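Local coordinates for protein putative pectin lyase (Geobacillus virus E2, PDB 7CHU) that is the tailspike of a thermophilic bacteriophage, a trimeric pectate-lyase-like protein that probably recognises and may degrade host surface polysaccharide during cell invasion, at residues Ser126-Asn131 with Pro156-Val161. Sequence-based numbering, arbitrary orientation.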
loop_
_atom_site.group_PDB
_atom_site.type_symbol
_atom_site.label_atom_id
_atom_site.label_comp_id
_atom_site.label_asym_id
_atom_site.label_seq_id
_atom_site.Cartn_x
_atom_site.Cartn_y
_atom_site.Cartn_z
ATOM N N SER A 126 29.411 22.101 -7.579
ATOM C CA SER A 126 28.480 23.209 -7.593
ATOM C C SER A 126 27.164 22.704 -8.156
ATOM O O SER A 126 27.090 21.626 -8.754
ATOM C CB SER A 126 29.008 24.407 -8.395
ATOM O OG SER A 126 29.037 24.145 -9.782
ATOM N N LYS A 127 26.131 23.509 -7.941
ATOM C CA LYS A 127 24.754 23.128 -8.214
ATOM C C LYS A 127 24.590 22.699 -9.667
ATOM O O LYS A 127 25.073 23.377 -10.582
ATOM C CB LYS A 127 23.853 24.319 -7.895
ATOM C CG LYS A 127 22.397 24.131 -8.235
ATOM C CD LYS A 127 21.590 25.413 -7.933
ATOM C CE LYS A 127 22.003 26.611 -8.793
ATOM N NZ LYS A 127 21.008 27.726 -8.646
ATOM N N ILE A 128 23.910 21.571 -9.874
ATOM C CA ILE A 128 23.533 21.084 -11.200
ATOM C C ILE A 128 22.044 21.321 -11.388
ATOM O O ILE A 128 21.236 20.895 -10.557
ATOM C CB ILE A 128 23.890 19.595 -11.367
ATOM C CG1 ILE A 128 25.419 19.426 -11.419
ATOM C CG2 ILE A 128 23.241 19.027 -12.638
ATOM C CD1 ILE A 128 25.873 17.987 -11.254
ATOM N N THR A 129 21.670 21.963 -12.489
ATOM C CA THR A 129 20.303 22.420 -12.674
ATOM C C THR A 129 19.614 21.635 -13.784
ATOM O O THR A 129 20.202 21.363 -14.836
ATOM C CB THR A 129 20.272 23.925 -12.986
ATOM O OG1 THR A 129 20.970 24.177 -14.214
ATOM C CG2 THR A 129 20.937 24.726 -11.861
ATOM N N ILE A 130 18.360 21.288 -13.535
ATOM C CA ILE A 130 17.478 20.648 -14.498
ATOM C C ILE A 130 16.307 21.610 -14.677
ATOM O O ILE A 130 15.475 21.761 -13.768
ATOM C CB ILE A 130 16.999 19.269 -14.008
ATOM C CG1 ILE A 130 18.181 18.321 -13.791
ATOM C CG2 ILE A 130 16.070 18.634 -15.053
ATOM C CD1 ILE A 130 18.860 18.406 -12.444
ATOM N N ASN A 131 16.256 22.296 -15.819
ATOM C CA ASN A 131 15.275 23.361 -16.018
ATOM C C ASN A 131 14.268 23.043 -17.113
ATOM O O ASN A 131 13.504 23.931 -17.511
ATOM C CB ASN A 131 15.946 24.697 -16.372
ATOM C CG ASN A 131 16.995 25.128 -15.374
ATOM O OD1 ASN A 131 18.098 25.463 -15.773
ATOM N ND2 ASN A 131 16.653 25.160 -14.074
ATOM N N PRO A 156 21.634 23.210 -3.625
ATOM C CA PRO A 156 21.371 21.785 -3.858
ATOM C C PRO A 156 22.384 21.175 -4.816
ATOM O O PRO A 156 23.028 21.874 -5.597
ATOM C CB PRO A 156 19.965 21.775 -4.463
ATOM C CG PRO A 156 19.774 23.146 -5.041
ATOM C CD PRO A 156 20.570 24.076 -4.173
ATOM N N VAL A 157 22.531 19.848 -4.717
ATOM C CA VAL A 157 23.330 19.110 -5.693
ATOM C C VAL A 157 22.604 19.083 -7.030
ATOM O O VAL A 157 23.160 19.459 -8.069
ATOM C CB VAL A 157 23.627 17.684 -5.190
ATOM C CG1 VAL A 157 24.468 16.932 -6.202
ATOM C CG2 VAL A 157 24.356 17.718 -3.881
ATOM N N PHE A 158 21.331 18.678 -7.013
ATOM C CA PHE A 158 20.460 18.727 -8.181
ATOM C C PHE A 158 19.323 19.689 -7.876
ATOM O O PHE A 158 18.532 19.435 -6.962
ATOM C CB PHE A 158 19.876 17.348 -8.513
ATOM C CG PHE A 158 20.873 16.365 -9.031
ATOM C CD1 PHE A 158 21.660 16.667 -10.138
ATOM C CD2 PHE A 158 20.998 15.117 -8.437
ATOM C CE1 PHE A 158 22.567 15.740 -10.629
ATOM C CE2 PHE A 158 21.898 14.189 -8.925
ATOM C CZ PHE A 158 22.687 14.495 -10.013
ATOM N N GLU A 159 19.195 20.742 -8.689
ATOM C CA GLU A 159 18.084 21.681 -8.610
ATOM C C GLU A 159 17.152 21.451 -9.798
ATOM O O GLU A 159 17.541 21.687 -10.951
ATOM C CB GLU A 159 18.594 23.133 -8.591
ATOM C CG GLU A 159 17.483 24.161 -8.313
ATOM C CD GLU A 159 17.916 25.642 -8.513
ATOM O OE1 GLU A 159 18.738 25.942 -9.407
ATOM O OE2 GLU A 159 17.407 26.522 -7.785
ATOM N N PHE A 160 15.917 21.023 -9.515
ATOM C CA PHE A 160 14.842 20.938 -10.500
ATOM C C PHE A 160 13.944 22.145 -10.270
ATOM O O PHE A 160 13.319 22.255 -9.213
ATOM C CB PHE A 160 14.013 19.648 -10.364
ATOM C CG PHE A 160 14.768 18.355 -10.615
ATOM C CD1 PHE A 160 15.573 17.804 -9.624
ATOM C CD2 PHE A 160 14.638 17.674 -11.830
ATOM C CE1 PHE A 160 16.249 16.611 -9.844
ATOM C CE2 PHE A 160 15.305 16.484 -12.061
ATOM C CZ PHE A 160 16.128 15.959 -11.066
ATOM N N VAL A 161 13.861 23.041 -11.254
ATOM C CA VAL A 161 13.014 24.233 -11.170
ATOM C C VAL A 161 12.802 24.704 -12.606
ATOM O O VAL A 161 13.741 24.622 -13.401
ATOM C CB VAL A 161 13.665 25.325 -10.298
ATOM C CG1 VAL A 161 14.988 25.838 -10.928
ATOM C CG2 VAL A 161 12.730 26.514 -10.063
HETATM O O HOH W 1 18.135 26.919 -11.950
#
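I128 is bonded twice across this parallel strand pair, to the residues flanking F158: its N donates to V157 O, and its O accepts from E159 N at 2.8 Å, N-H...O angle 171°. The alternation continues with I130 N to E159 O (2.7 Å) and a longer final bond from V161 N to I130 O (3.3 Å). I128 and I130 thus use both N and O on this strand, whereas T129 N turns the other way, to Q95 OE1 of helix 91-99. Such in-register stacking of successive coils marks the right-handed parallel beta-helix of pectate-lyase-like proteins; F158 and F160 hydrogen-bond onward to S190 of the next coil. N131 extends the pairing with its side chain: ND2 gives one hydrogen to V161 O (3.0 Å), which lies within 6° of the amide plane, and also donates to a water. That water in turn donates to E159 OE1. E159 OE1 also receives K127 NZ in a salt bridge of 3.0 Å, from 42° out of the carboxylate plane, and so serves two donors. Both chains start with CG anti to the backbone N; that of E159 then runs extended, that of K127 bends at chi3. On the buried side, I130 CD1 sits over the centre of the F160 ring, 4.0 Å from its centroid, as a CH-pi contact. I128 CG2 instead meets the F158 ring at its edge, 3.8 Å from F158 CD1.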